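Long-range contacts in O-succinylhomoserine sulfhydrylase (Mycobacterium tuberculosis, PDB 3NDN), which probably catalyses the pyridoxal-phosphate-dependent formation of L-homocysteine from O-succinyl-L-homoserine and hydrogen sulfide, a step of methionine biosynthesis: residues Y54-A59 and L70-Y75; A98-A103 and P250-M255; M179-D184 and H312-L317; V304-L309 and T327-A332. All coordinates share one frame; numbering follows the deposited sequence. Where two conformers were deposited one is given.

Contact 1 lies at one end of the chain, in the N-terminal arm, its centre about 51 Å from that of contact 3 and about 52 Å from that of contact 4. It reaches a cofactor, but that of another subunit: Tyr75 OH hydrogen-bonds the pyridoxal-phosphate-lysine side chain of the second subunit. Contact 2, about 21 Å away between centres, packs an edge of the large-domain sheet. Contacts 3 and 4 touch, their centres about 11 Å apart, where Gln180 NE2 probably donates to both Val328 O and Thr330 OG1. Within its own chain contact 4 also reaches toward the cofactor lysine, since Thr327 OG1 bonds His228, next to Lys227.

Contact 1: Y54-A59 and L70-Y75; sequences YVYGSA and LDHYVY
This is an aromatic loop-to-loop contact in the N-terminal arm of a fold-type-I PLP enzyme of the trans-sulfuration family, pinning together the two loops that flank helix 59-66. The centre is Tyr54, whose ring lies flat over the first side-chain carbon of Tyr73: CB of Tyr73 stands 3.6 Å from the Tyr54 ring centroid, only 5° off the ring normal, a textbook CH-pi contact. Both tyrosines have CG anti to their carbonyl carbons and point the same way, so the rings run side by side, but they are slid apart and barely overlap. At the in-plane edge of the Tyr54 ring sits Val74 O, 3.6 Å from Tyr54 CD2.

Tyr56 meets His72 obliquely. Its CD1 lies over one face of the imidazole, toward the rim, 3.6 Å from His72 CE1, while Val55 O approaches the edge of that ring, 3.2 Å from the same CE1. The imidazole is held from both nitrogens: ND1 donates to Tyr73 O at 2.9 Å, in the carbonyl plane and on a lone pair, and NE2 hydrogen-bonds Glu42 OE1 of the third subunit, consistent with a protonated ring.

The assembly closes round this arm. Tyr75 OH reaches the pyridoxal-phosphate-lysine of the second subunit, so the loop 70-75 helps line a neighbour's active site, while Tyr73 OH is taken by Ser84. At the Tyr54-Val74 end a water joins the two backbones, donating a hydrogen bond to Val74 O at 2.7 Å and accepting a weak one from Tyr54 N.

Contact 2: A98-A103 and P250-M255; sequences AAFATA and PVQKLM
Phe100 and Met255 reach toward each other tip to tip, and their meeting carries the contact between strand 98-102 and helix 250-255. Met255 comes in over one face of the phenyl ring: its CG lies 4.0 Å from the Phe100 centroid, 20° off the normal and displaced toward the rim, a CH-pi contact. CB follows, 3.7 Å from Phe100 CE2. The sulfur is farther out and oblique, SD standing 5.2 Å from the centroid of the Phe100 ring, so the Met-aromatic contact is a loose one.

The methionine chain starts with CG beside the backbone N and bends again at chi2 (-58°) and chi3. That curl carries the terminal methyl past the ring and down to the strand, where CE rests 3.4 Å from Ala101 O and also touches CG2 of Thr102, crossing that side chain at about a right angle. Thr102 OG1 is turned into the position between N and carbonyl carbon, and bonds Ser104 O. Elsewhere round the phenyl ring, Phe100 CE1 brushes Gln252 CA obliquely, and Phe100 CB reaches Val251 CG1 at 4.3 Å. Across the segments this is mostly apolar van der Waals packing.

Ala101 CB points away from this helix and packs on Val83 and Phe86 of helix 81-94, so the strand is held between two helices. The axes of strand 98-102 and helix 250-255, 19° apart in direction, approach to 10.2 Å. A helix packed alongside the outermost strand, within this chain, of a seven-stranded mixed sheet of order 1-7-6-5-4-2-3 belongs to the large PLP-binding domain of fold-type-I enzymes.

Contact 3: M179-D184 and H312-L317; sequences MQSLVD and HPQYDL
After a left-handed Gln180, the loop runs extended from Ser181 to Asp184 past a type I beta turn, His312 to Tyr315, which leads into helix 315-321 with Gln314 at its N-cap; Leu182 and Gln314 come closest by their CA atoms, 7.0 Å apart. The contact joins the loop after strand 169-173 of the large PLP-binding domain to a helix of the C-terminal part, and the turn grips the backbone of that loop with side chains.

Gln314 does most of this. Its primary amide clasps both polar atoms of Leu182: OE1 accepts from Leu182 N at 2.9 Å, and NE2 donates to Leu182 O at 3.2 Å, so one flat group pairs with one residue's backbone and is held against rotation. Both donors stand above their acceptor's carbonyl plane, clear of a lone pair. Two residues earlier in both segments, His312 NE2 donates to Gln180 O at 2.9 Å, the oxygen lying almost in the imidazole plane. The other nitrogen, ND1, accepts from Gln314 N, also in plane; with both nitrogens engaged, the neutral tautomer protonated on NE2 is the consistent one, and the turn holds the ring at a fixed angle.

Leu182 slides past Leu317 in the opposite direction, CB against Leu317 CD2 at 3.9 Å. Farther along, Asp184 caps the start of helix 185-194 through a weak hydrogen bond that OD1 accepts from Ala187 N. Its carboxylate carbon meets the other branch of the same leucine, with Asp184 CG 3.9 Å from Leu317 CD1.

Contact 4: V304-L309 and T327-A332; sequences VRYPYL and TVVTFA
Backbone bonding comes first: strands 301-305 and 328-333 are antiparallel, with Arg305 and Thr330 as a hydrogen-bonded pair and Val304 and Phe331 as the non-hydrogen-bonded pair beside it, their CA atoms 4.4 Å apart. Arg305 N donates to Thr330 O at 2.8 Å, almost dead straight (178°) and in the carbonyl plane. The return bond, Thr330 N to Arg305 O, is stretched to 3.3 Å and weak, as the strands begin to part. Thr330 O takes a second, softer contact from Val304 CA at 3.5 Å.

Among the apolar contacts, Val304 works through both methyls. CG1, anti to its own N, crosses obliquely to Val329 CG1 at 3.9 Å, and CG2 lies against Phe331 CB.

Past the end of the pairing, Tyr306 turns its ring edge-on to the partner strand. Val328 O lies in the plane of that ring, 3.4 Å from CD1, and the hydroxyl is anchored by Gly326 O. A type I turn, Tyr306 to Leu309, then carries the chain away.

Within this chain strand 301-305 is the outermost strand of the C-terminal sheet. Strand 328-333 is next in, bonded on its far side to strand 392-396, where Thr330 packs on Val392 while its OG1 bonds Pro178 O. Helix 277-296 covers Val304 and Tyr306 through Leu295, Asn285 and Gln289, and helix 315-321 makes the connection between the two strands.

Contact 1: Y54-A59 and L70-Y75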
loop_
_atom_site.group_PDB
_atom_site.type_symbol
_atom_site.label_atom_id
_atom_site.label_comp_id
_atom_site.label_asym_id
_atom_site.label_seq_id
_atom_site.Cartn_x
_atom_site.Cartn_y
_atom_site.Cartn_z
ATOM N N TYR A 54 5.383 -19.711 2.141
ATOM C CA TYR A 54 4.836 -20.398 0.955
ATOM C C TYR A 54 4.328 -21.798 1.378
ATOM O O TYR A 54 4.696 -22.304 2.448
ATOM C CB TYR A 54 5.885 -20.487 -0.192
ATOM C CG TYR A 54 6.439 -19.099 -0.519
ATOM C CD1 TYR A 54 5.870 -18.319 -1.535
ATOM C CD2 TYR A 54 7.448 -18.538 0.255
ATOM C CE1 TYR A 54 6.326 -16.998 -1.782
ATOM C CE2 TYR A 54 7.906 -17.219 0.026
ATOM C CZ TYR A 54 7.343 -16.468 -1.013
ATOM O OH TYR A 54 7.789 -15.169 -1.247
ATOM N N VAL A 55 3.474 -22.395 0.558
ATOM C CA VAL A 55 2.945 -23.743 0.830
ATOM C C VAL A 55 3.435 -24.762 -0.214
ATOM O O VAL A 55 3.899 -24.373 -1.303
ATOM C CB VAL A 55 1.385 -23.731 0.922
ATOM C CG1 VAL A 55 0.920 -22.794 2.044
ATOM C CG2 VAL A 55 0.743 -23.333 -0.430
ATOM N N TYR A 56 3.327 -26.061 0.097
ATOM C CA TYR A 56 3.805 -27.122 -0.801
ATOM C C TYR A 56 2.723 -28.185 -1.013
ATOM O O TYR A 56 1.951 -28.472 -0.099
ATOM C CB TYR A 56 5.084 -27.787 -0.239
ATOM C CG TYR A 56 6.102 -26.802 0.291
ATOM C CD1 TYR A 56 6.935 -26.091 -0.583
ATOM C CD2 TYR A 56 6.213 -26.548 1.661
ATOM C CE1 TYR A 56 7.851 -25.162 -0.117
ATOM C CE2 TYR A 56 7.138 -25.611 2.144
ATOM C CZ TYR A 56 7.957 -24.929 1.253
ATOM O OH TYR A 56 8.871 -23.985 1.705
ATOM N N GLY A 57 2.661 -28.737 -2.227
ATOM C CA GLY A 57 1.692 -29.786 -2.582
ATOM C C GLY A 57 1.834 -31.114 -1.845
ATOM O O GLY A 57 0.859 -31.862 -1.719
ATOM N N SER A 58 3.039 -31.408 -1.349
ATOM C CA SER A 58 3.317 -32.673 -0.672
ATOM C C SER A 58 4.555 -32.544 0.214
ATOM O O SER A 58 5.326 -31.591 0.077
ATOM C CB SER A 58 3.492 -33.814 -1.685
ATOM O OG SER A 58 4.712 -33.708 -2.409
ATOM N N ALA A 59 4.734 -33.490 1.128
ATOM C CA ALA A 59 5.926 -33.502 1.984
ATOM C C ALA A 59 7.231 -33.677 1.181
ATOM O O ALA A 59 8.243 -33.068 1.526
ATOM C CB ALA A 59 5.798 -34.565 3.058
ATOM N N LEU A 70 14.648 -27.859 -6.102
ATOM C CA LEU A 70 13.626 -27.157 -6.881
ATOM C C LEU A 70 13.770 -25.647 -6.643
ATOM O O LEU A 70 14.230 -25.235 -5.575
ATOM C CB LEU A 70 12.230 -27.617 -6.459
ATOM C CG LEU A 70 11.807 -29.059 -6.750
ATOM C CD1 LEU A 70 10.505 -29.373 -6.025
ATOM C CD2 LEU A 70 11.661 -29.319 -8.255
ATOM N N ASP A 71 13.374 -24.823 -7.612
ATOM C CA ASP A 71 13.447 -23.368 -7.419
ATOM C C ASP A 71 12.181 -22.714 -6.791
ATOM O O ASP A 71 12.041 -21.485 -6.775
ATOM C CB ASP A 71 13.922 -22.647 -8.693
ATOM C CG ASP A 71 12.845 -22.549 -9.766
ATOM O OD1 ASP A 71 11.814 -23.249 -9.673
ATOM O OD2 ASP A 71 13.039 -21.766 -10.721
ATOM N N HIS A 72 11.284 -23.552 -6.274
ATOM C CA HIS A 72 10.123 -23.144 -5.456
ATOM C C HIS A 72 10.554 -22.139 -4.374
ATOM O O HIS A 72 11.618 -22.296 -3.762
ATOM C CB HIS A 72 9.548 -24.411 -4.793
ATOM C CG HIS A 72 8.136 -24.286 -4.297
ATOM N ND1 HIS A 72 7.764 -23.403 -3.306
ATOM C CD2 HIS A 72 7.020 -25.000 -4.599
ATOM C CE1 HIS A 72 6.473 -23.544 -3.052
ATOM N NE2 HIS A 72 5.998 -24.510 -3.823
ATOM N N TYR A 73 9.745 -21.107 -4.134
ATOM C CA TYR A 73 10.077 -20.125 -3.093
ATOM C C TYR A 73 9.936 -20.734 -1.692
ATOM O O TYR A 73 9.150 -21.675 -1.508
ATOM C CB TYR A 73 9.231 -18.852 -3.244
ATOM C CG TYR A 73 9.707 -17.946 -4.365
ATOM C CD1 TYR A 73 10.732 -17.014 -4.147
ATOM C CD2 TYR A 73 9.133 -18.022 -5.657
ATOM C CE1 TYR A 73 11.184 -16.183 -5.171
ATOM C CE2 TYR A 73 9.583 -17.187 -6.699
ATOM C CZ TYR A 73 10.597 -16.268 -6.447
ATOM O OH TYR A 73 11.067 -15.433 -7.440
ATOM N N VAL A 74 10.682 -20.209 -0.711
ATOM C CA VAL A 74 10.708 -20.811 0.651
ATOM C C VAL A 74 10.389 -19.821 1.779
ATOM O O VAL A 74 9.584 -20.123 2.661
ATOM C CB VAL A 74 12.079 -21.531 0.944
ATOM C CG1 VAL A 74 12.182 -21.988 2.398
ATOM C CG2 VAL A 74 12.272 -22.712 0.009
ATOM N N TYR A 75 11.018 -18.645 1.767
ATOM C CA TYR A 75 10.792 -17.650 2.813
ATOM C C TYR A 75 11.267 -16.289 2.317
ATOM O O TYR A 75 12.358 -16.177 1.748
ATOM C CB TYR A 75 11.545 -18.032 4.103
ATOM C CG TYR A 75 11.105 -17.273 5.348
ATOM C CD1 TYR A 75 11.953 -16.340 5.958
ATOM C CD2 TYR A 75 9.848 -17.498 5.924
ATOM C CE1 TYR A 75 11.560 -15.636 7.120
ATOM C CE2 TYR A 75 9.439 -16.804 7.087
ATOM C CZ TYR A 75 10.296 -15.873 7.672
ATOM O OH TYR A 75 9.902 -15.193 8.807
HETATM O O HOH W 1 7.657 -20.538 4.451
#

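Contact 2: A98-A103 and P250-M255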
loop_
_atom_site.group_PDB
_atom_site.type_symbol
_atom_site.label_atom_id
_atom_site.label_comp_id
_atom_site.label_asym_id
_atom_site.label_seq_id
_atom_site.Cartn_x
_atom_site.Cartn_y
_atom_site.Cartn_z
ATOM N N ALA A 98 24.672 -10.905 -11.887
ATOM C CA ALA A 98 23.687 -11.244 -10.836
ATOM C C ALA A 98 23.415 -10.069 -9.873
ATOM O O ALA A 98 24.167 -9.076 -9.879
ATOM C CB ALA A 98 24.116 -12.511 -10.069
ATOM N N ALA A 99 22.335 -10.175 -9.083
ATOM C CA ALA A 99 21.848 -9.096 -8.185
ATOM C C ALA A 99 21.147 -9.605 -6.907
ATOM O O ALA A 99 20.538 -10.691 -6.906
ATOM C CB ALA A 99 20.894 -8.173 -8.944
ATOM N N PHE A 100 21.225 -8.811 -5.835
ATOM C CA PHE A 100 20.540 -9.082 -4.559
ATOM C C PHE A 100 20.032 -7.768 -3.946
ATOM O O PHE A 100 20.814 -6.827 -3.782
ATOM C CB PHE A 100 21.485 -9.784 -3.556
ATOM C CG PHE A 100 20.777 -10.798 -2.665
ATOM C CD1 PHE A 100 21.083 -12.152 -2.747
ATOM C CD2 PHE A 100 19.775 -10.391 -1.784
ATOM C CE1 PHE A 100 20.416 -13.103 -1.951
ATOM C CE2 PHE A 100 19.101 -11.330 -0.976
ATOM C CZ PHE A 100 19.424 -12.688 -1.063
ATOM N N ALA A 101 18.732 -7.696 -3.634
ATOM C CA ALA A 101 18.100 -6.489 -3.078
ATOM C C ALA A 101 18.295 -6.388 -1.558
ATOM O O ALA A 101 18.339 -7.419 -0.882
ATOM C CB ALA A 101 16.575 -6.475 -3.413
ATOM N N THR A 102 18.365 -5.155 -1.034
ATOM C CA THR A 102 18.570 -4.893 0.425
ATOM C C THR A 102 17.583 -3.836 0.990
ATOM O O THR A 102 16.866 -3.193 0.219
ATOM C CB THR A 102 20.004 -4.409 0.713
ATOM O OG1 THR A 102 20.180 -3.097 0.169
ATOM C CG2 THR A 102 21.090 -5.347 0.130
ATOM N N ALA A 103 17.568 -3.639 2.319
ATOM C CA ALA A 103 16.622 -2.709 2.988
ATOM C C ALA A 103 16.964 -1.216 2.750
ATOM O O ALA A 103 16.096 -0.349 2.886
ATOM C CB ALA A 103 16.562 -2.992 4.523
ATOM N N PRO A 250 29.039 -15.775 -0.479
ATOM C CA PRO A 250 29.192 -14.976 0.749
ATOM C C PRO A 250 28.115 -13.892 0.951
ATOM O O PRO A 250 27.718 -13.639 2.097
ATOM C CB PRO A 250 30.591 -14.365 0.612
ATOM C CG PRO A 250 30.869 -14.384 -0.858
ATOM C CD PRO A 250 30.180 -15.601 -1.395
ATOM N N VAL A 251 27.639 -13.271 -0.135
ATOM C CA VAL A 251 26.516 -12.316 -0.026
ATOM C C VAL A 251 25.218 -12.996 0.449
ATOM O O VAL A 251 24.612 -12.550 1.428
ATOM C CB VAL A 251 26.270 -11.497 -1.328
ATOM C CG1 VAL A 251 25.002 -10.612 -1.200
ATOM C CG2 VAL A 251 27.469 -10.626 -1.644
ATOM N N GLN A 252 24.809 -14.072 -0.227
ATOM C CA GLN A 252 23.602 -14.812 0.166
ATOM C C GLN A 252 23.645 -15.239 1.637
ATOM O O GLN A 252 22.648 -15.126 2.346
ATOM C CB GLN A 252 23.369 -16.030 -0.738
ATOM C CG GLN A 252 22.035 -16.760 -0.503
ATOM C CD GLN A 252 21.934 -18.069 -1.298
ATOM O OE1 GLN A 252 21.772 -18.062 -2.522
ATOM N NE2 GLN A 252 22.039 -19.199 -0.597
ATOM N N LYS A 253 24.796 -15.715 2.098
ATOM C CA LYS A 253 24.930 -16.137 3.496
ATOM C C LYS A 253 24.628 -15.005 4.477
ATOM O O LYS A 253 23.865 -15.196 5.433
ATOM C CB LYS A 253 26.315 -16.733 3.755
ATOM C CG LYS A 253 26.470 -17.370 5.123
ATOM C CD LYS A 253 27.855 -17.955 5.297
ATOM C CE LYS A 253 27.972 -18.694 6.627
ATOM N NZ LYS A 253 29.406 -18.999 6.940
ATOM N N LEU A 254 25.220 -13.828 4.257
ATOM C CA LEU A 254 24.919 -12.691 5.117
ATOM C C LEU A 254 23.447 -12.227 5.021
ATOM O O LEU A 254 22.844 -11.848 6.029
ATOM C CB LEU A 254 25.892 -11.519 4.861
ATOM C CG LEU A 254 27.326 -11.662 5.400
ATOM C CD1 LEU A 254 28.218 -10.463 4.969
ATOM C CD2 LEU A 254 27.322 -11.787 6.931
ATOM N N MET A 255 22.870 -12.258 3.818
ATOM C CA MET A 255 21.474 -11.812 3.637
ATOM C C MET A 255 20.445 -12.718 4.334
ATOM O O MET A 255 19.539 -12.220 5.012
ATOM C CB MET A 255 21.119 -11.612 2.145
ATOM C CG MET A 255 21.827 -10.445 1.457
ATOM S SD MET A 255 21.596 -8.783 2.150
ATOM C CE MET A 255 19.795 -8.569 1.965
#

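Contact 3: M179-D184 and H312-L317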
loop_
_atom_site.group_PDB
_atom_site.type_symbol
_atom_site.label_atom_id
_atom_site.label_comp_id
_atom_site.label_asym_id
_atom_site.label_seq_id
_atom_site.Cartn_x
_atom_site.Cartn_y
_atom_site.Cartn_z
ATOM N N MET A 179 32.148 18.138 -2.864
ATOM C CA MET A 179 33.151 18.858 -3.676
ATOM C C MET A 179 33.289 18.333 -5.114
ATOM O O MET A 179 33.922 18.980 -5.953
ATOM C CB MET A 179 34.520 18.910 -2.981
ATOM C CG MET A 179 34.521 19.595 -1.608
ATOM S SD MET A 179 33.918 21.315 -1.550
ATOM C CE MET A 179 35.173 22.188 -2.469
ATOM N N GLN A 180 32.710 17.160 -5.385
ATOM C CA GLN A 180 32.671 16.581 -6.746
ATOM C C GLN A 180 34.067 16.298 -7.364
ATOM O O GLN A 180 34.299 16.532 -8.560
ATOM C CB GLN A 180 31.724 17.381 -7.681
ATOM C CG GLN A 180 30.389 17.819 -7.007
ATOM C CD GLN A 180 29.230 18.149 -7.970
ATOM O OE1 GLN A 180 29.194 17.690 -9.108
ATOM N NE2 GLN A 180 28.257 18.920 -7.483
ATOM N N SER A 181 34.974 15.799 -6.519
ATOM C CA SER A 181 36.286 15.285 -6.926
ATOM C C SER A 181 36.107 13.907 -7.564
ATOM O O SER A 181 35.223 13.140 -7.140
ATOM C CB SER A 181 37.188 15.197 -5.683
ATOM O OG SER A 181 38.427 14.556 -5.949
ATOM N N LEU A 182 36.929 13.578 -8.567
ATOM C CA LEU A 182 36.815 12.284 -9.273
ATOM C C LEU A 182 37.918 11.255 -8.955
ATOM O O LEU A 182 39.028 11.618 -8.554
ATOM C CB LEU A 182 36.744 12.495 -10.805
ATOM C CG LEU A 182 35.805 13.544 -11.427
ATOM C CD1 LEU A 182 35.698 13.349 -12.932
ATOM C CD2 LEU A 182 34.418 13.532 -10.825
ATOM N N VAL A 183 37.595 9.973 -9.152
ATOM C CA VAL A 183 38.567 8.871 -9.113
ATOM C C VAL A 183 38.648 8.249 -10.527
ATOM O O VAL A 183 37.616 8.051 -11.169
ATOM C CB VAL A 183 38.153 7.790 -8.072
ATOM C CG1 VAL A 183 39.125 6.612 -8.077
ATOM C CG2 VAL A 183 38.051 8.402 -6.663
ATOM N N ASP A 184 39.864 7.977 -11.016
ATOM C CA ASP A 184 40.068 7.370 -12.348
ATOM C C ASP A 184 39.732 5.864 -12.288
ATOM O O ASP A 184 40.562 5.068 -11.838
ATOM C CB ASP A 184 41.531 7.584 -12.795
ATOM C CG ASP A 184 41.771 7.303 -14.287
ATOM O OD1 ASP A 184 41.183 6.372 -14.862
ATOM O OD2 ASP A 184 42.620 7.998 -14.892
ATOM N N HIS A 312 36.048 22.601 -14.666
ATOM C CA HIS A 312 36.328 21.590 -13.642
ATOM C C HIS A 312 37.779 21.099 -13.773
ATOM O O HIS A 312 38.225 20.812 -14.891
ATOM C CB HIS A 312 35.343 20.405 -13.754
ATOM C CG HIS A 312 35.375 19.468 -12.583
ATOM N ND1 HIS A 312 36.460 18.665 -12.298
ATOM C CD2 HIS A 312 34.447 19.190 -11.636
ATOM C CE1 HIS A 312 36.208 17.949 -11.217
ATOM N NE2 HIS A 312 34.993 18.251 -10.795
ATOM N N PRO A 313 38.524 21.011 -12.643
ATOM C CA PRO A 313 39.945 20.614 -12.730
ATOM C C PRO A 313 40.175 19.233 -13.352
ATOM O O PRO A 313 41.269 18.969 -13.864
ATOM C CB PRO A 313 40.441 20.637 -11.270
ATOM C CG PRO A 313 39.300 21.016 -10.426
ATOM C CD PRO A 313 38.133 21.421 -11.282
ATOM N N GLN A 314 39.161 18.366 -13.302
ATOM C CA GLN A 314 39.242 17.017 -13.875
ATOM C C GLN A 314 38.269 16.815 -15.049
ATOM O O GLN A 314 37.750 15.707 -15.264
ATOM C CB GLN A 314 38.992 15.957 -12.796
ATOM C CG GLN A 314 40.104 15.852 -11.744
ATOM C CD GLN A 314 39.679 15.052 -10.525
ATOM O OE1 GLN A 314 38.781 15.453 -9.781
ATOM N NE2 GLN A 314 40.320 13.911 -10.321
ATOM N N TYR A 315 38.030 17.880 -15.809
ATOM C CA TYR A 315 37.074 17.846 -16.930
ATOM C C TYR A 315 37.356 16.756 -17.973
ATOM O O TYR A 315 36.425 16.083 -18.439
ATOM C CB TYR A 315 37.009 19.212 -17.612
ATOM C CG TYR A 315 36.041 19.311 -18.775
ATOM C CD1 TYR A 315 34.657 19.245 -18.574
ATOM C CD2 TYR A 315 36.514 19.485 -20.086
ATOM C CE1 TYR A 315 33.764 19.339 -19.653
ATOM C CE2 TYR A 315 35.631 19.585 -21.172
ATOM C CZ TYR A 315 34.263 19.514 -20.943
ATOM O OH TYR A 315 33.402 19.626 -22.005
ATOM N N ASP A 316 38.623 16.595 -18.358
ATOM C CA ASP A 316 38.968 15.582 -19.358
ATOM C C ASP A 316 38.639 14.161 -18.876
ATOM O O ASP A 316 38.178 13.343 -19.667
ATOM C CB ASP A 316 40.433 15.691 -19.808
ATOM C CG ASP A 316 40.696 16.917 -20.699
ATOM O OD1 ASP A 316 39.739 17.515 -21.257
ATOM O OD2 ASP A 316 41.883 17.277 -20.854
ATOM N N LEU A 317 38.876 13.884 -17.590
ATOM C CA LEU A 317 38.514 12.592 -16.987
ATOM C C LEU A 317 36.994 12.388 -16.918
ATOM O O LEU A 317 36.501 11.289 -17.178
ATOM C CB LEU A 317 39.149 12.429 -15.592
ATOM C CG LEU A 317 38.716 11.199 -14.769
ATOM C CD1 LEU A 317 39.036 9.882 -15.492
ATOM C CD2 LEU A 317 39.335 11.213 -13.365
#

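Contact 4: V304-L309 and T327-A332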
loop_
_atom_site.group_PDB
_atom_site.type_symbol
_atom_site.label_atom_id
_atom_site.label_comp_id
_atom_site.label_asym_id
_atom_site.label_seq_id
_atom_site.Cartn_x
_atom_site.Cartn_y
_atom_site.Cartn_z
ATOM N N VAL A 304 32.087 27.446 -9.166
ATOM C CA VAL A 304 31.116 26.350 -9.288
ATOM C C VAL A 304 31.845 25.011 -9.459
ATOM O O VAL A 304 32.908 24.945 -10.084
ATOM C CB VAL A 304 30.138 26.583 -10.486
ATOM C CG1 VAL A 304 29.107 25.432 -10.611
ATOM C CG2 VAL A 304 29.411 27.912 -10.352
ATOM N N ARG A 305 31.284 23.939 -8.898
ATOM C CA ARG A 305 31.780 22.595 -9.187
ATOM C C ARG A 305 30.659 21.739 -9.790
ATOM O O ARG A 305 29.618 21.531 -9.160
ATOM C CB ARG A 305 32.398 21.937 -7.938
ATOM C CG ARG A 305 33.804 22.416 -7.551
ATOM C CD ARG A 305 34.881 21.930 -8.532
ATOM N NE ARG A 305 36.225 22.303 -8.085
ATOM C CZ ARG A 305 36.851 23.440 -8.408
ATOM N NH1 ARG A 305 36.279 24.340 -9.210
ATOM N NH2 ARG A 305 38.067 23.672 -7.939
ATOM N N TYR A 306 30.870 21.318 -11.042
ATOM C CA TYR A 306 29.967 20.458 -11.811
ATOM C C TYR A 306 30.844 19.793 -12.878
ATOM O O TYR A 306 31.573 20.490 -13.588
ATOM C CB TYR A 306 28.825 21.268 -12.463
ATOM C CG TYR A 306 27.768 20.425 -13.191
ATOM C CD1 TYR A 306 26.878 19.607 -12.476
ATOM C CD2 TYR A 306 27.660 20.446 -14.599
ATOM C CE1 TYR A 306 25.912 18.830 -13.136
ATOM C CE2 TYR A 306 26.688 19.679 -15.267
ATOM C CZ TYR A 306 25.827 18.872 -14.531
ATOM O OH TYR A 306 24.899 18.095 -15.196
ATOM N N PRO A 307 30.809 18.444 -12.979
ATOM C CA PRO A 307 31.772 17.692 -13.810
ATOM C C PRO A 307 31.739 17.982 -15.320
ATOM O O PRO A 307 32.742 17.746 -15.993
ATOM C CB PRO A 307 31.371 16.220 -13.560
ATOM C CG PRO A 307 30.714 16.246 -12.221
ATOM C CD PRO A 307 29.898 17.523 -12.272
ATOM N N TYR A 308 30.609 18.466 -15.844
ATOM C CA TYR A 308 30.490 18.769 -17.280
ATOM C C TYR A 308 30.624 20.278 -17.597
ATOM O O TYR A 308 30.324 20.732 -18.710
ATOM C CB TYR A 308 29.212 18.142 -17.882
ATOM C CG TYR A 308 29.450 16.879 -18.720
ATOM C CD1 TYR A 308 28.910 16.773 -20.001
ATOM C CD2 TYR A 308 30.258 15.828 -18.259
ATOM C CE1 TYR A 308 29.134 15.650 -20.795
ATOM C CE2 TYR A 308 30.480 14.675 -19.053
ATOM C CZ TYR A 308 29.919 14.611 -20.323
ATOM O OH TYR A 308 30.107 13.512 -21.140
ATOM N N LEU A 309 31.061 21.039 -16.596
ATOM C CA LEU A 309 31.513 22.423 -16.790
ATOM C C LEU A 309 33.009 22.416 -17.169
ATOM O O LEU A 309 33.820 21.855 -16.427
ATOM C CB LEU A 309 31.268 23.215 -15.496
ATOM C CG LEU A 309 31.105 24.735 -15.500
ATOM C CD1 LEU A 309 29.990 25.194 -16.451
ATOM C CD2 LEU A 309 30.863 25.230 -14.066
ATOM N N THR A 327 22.996 15.445 -11.538
ATOM C CA THR A 327 21.841 16.286 -11.156
ATOM C C THR A 327 22.065 17.196 -9.926
ATOM O O THR A 327 21.105 17.780 -9.408
ATOM C CB THR A 327 20.573 15.413 -10.877
ATOM O OG1 THR A 327 20.805 14.608 -9.719
ATOM C CG2 THR A 327 20.235 14.514 -12.071
ATOM N N VAL A 328 23.319 17.300 -9.464
ATOM C CA VAL A 328 23.688 18.106 -8.281
ATOM C C VAL A 328 24.738 19.184 -8.653
ATOM O O VAL A 328 25.720 18.889 -9.350
ATOM C CB VAL A 328 24.247 17.208 -7.158
ATOM C CG1 VAL A 328 24.482 18.005 -5.877
ATOM C CG2 VAL A 328 23.300 16.036 -6.868
ATOM N N VAL A 329 24.517 20.414 -8.190
ATOM C CA VAL A 329 25.437 21.553 -8.429
ATOM C C VAL A 329 25.934 22.165 -7.103
ATOM O O VAL A 329 25.124 22.562 -6.262
ATOM C CB VAL A 329 24.753 22.663 -9.251
ATOM C CG1 VAL A 329 25.760 23.778 -9.629
ATOM C CG2 VAL A 329 24.073 22.078 -10.502
ATOM N N THR A 330 27.253 22.272 -6.943
ATOM C CA THR A 330 27.873 22.863 -5.743
ATOM C C THR A 330 28.515 24.218 -6.118
ATOM O O THR A 330 29.127 24.332 -7.183
ATOM C CB THR A 330 28.921 21.880 -5.141
ATOM O OG1 THR A 330 28.279 20.633 -4.816
ATOM C CG2 THR A 330 29.565 22.441 -3.864
ATOM N N PHE A 331 28.352 25.232 -5.264
ATOM C CA PHE A 331 28.996 26.552 -5.473
ATOM C C PHE A 331 29.390 27.288 -4.180
ATOM O O PHE A 331 28.923 26.948 -3.093
ATOM C CB PHE A 331 28.129 27.460 -6.358
ATOM C CG PHE A 331 26.853 27.947 -5.694
ATOM C CD1 PHE A 331 26.777 29.242 -5.181
ATOM C CD2 PHE A 331 25.730 27.123 -5.608
ATOM C CE1 PHE A 331 25.607 29.712 -4.578
ATOM C CE2 PHE A 331 24.546 27.586 -5.011
ATOM C CZ PHE A 331 24.489 28.881 -4.489
ATOM N N ALA A 332 30.234 28.317 -4.320
ATOM C CA ALA A 332 30.658 29.144 -3.191
ATOM C C ALA A 332 30.380 30.627 -3.443
ATOM O O ALA A 332 30.620 31.136 -4.549
ATOM C CB ALA A 332 32.150 28.926 -2.884
#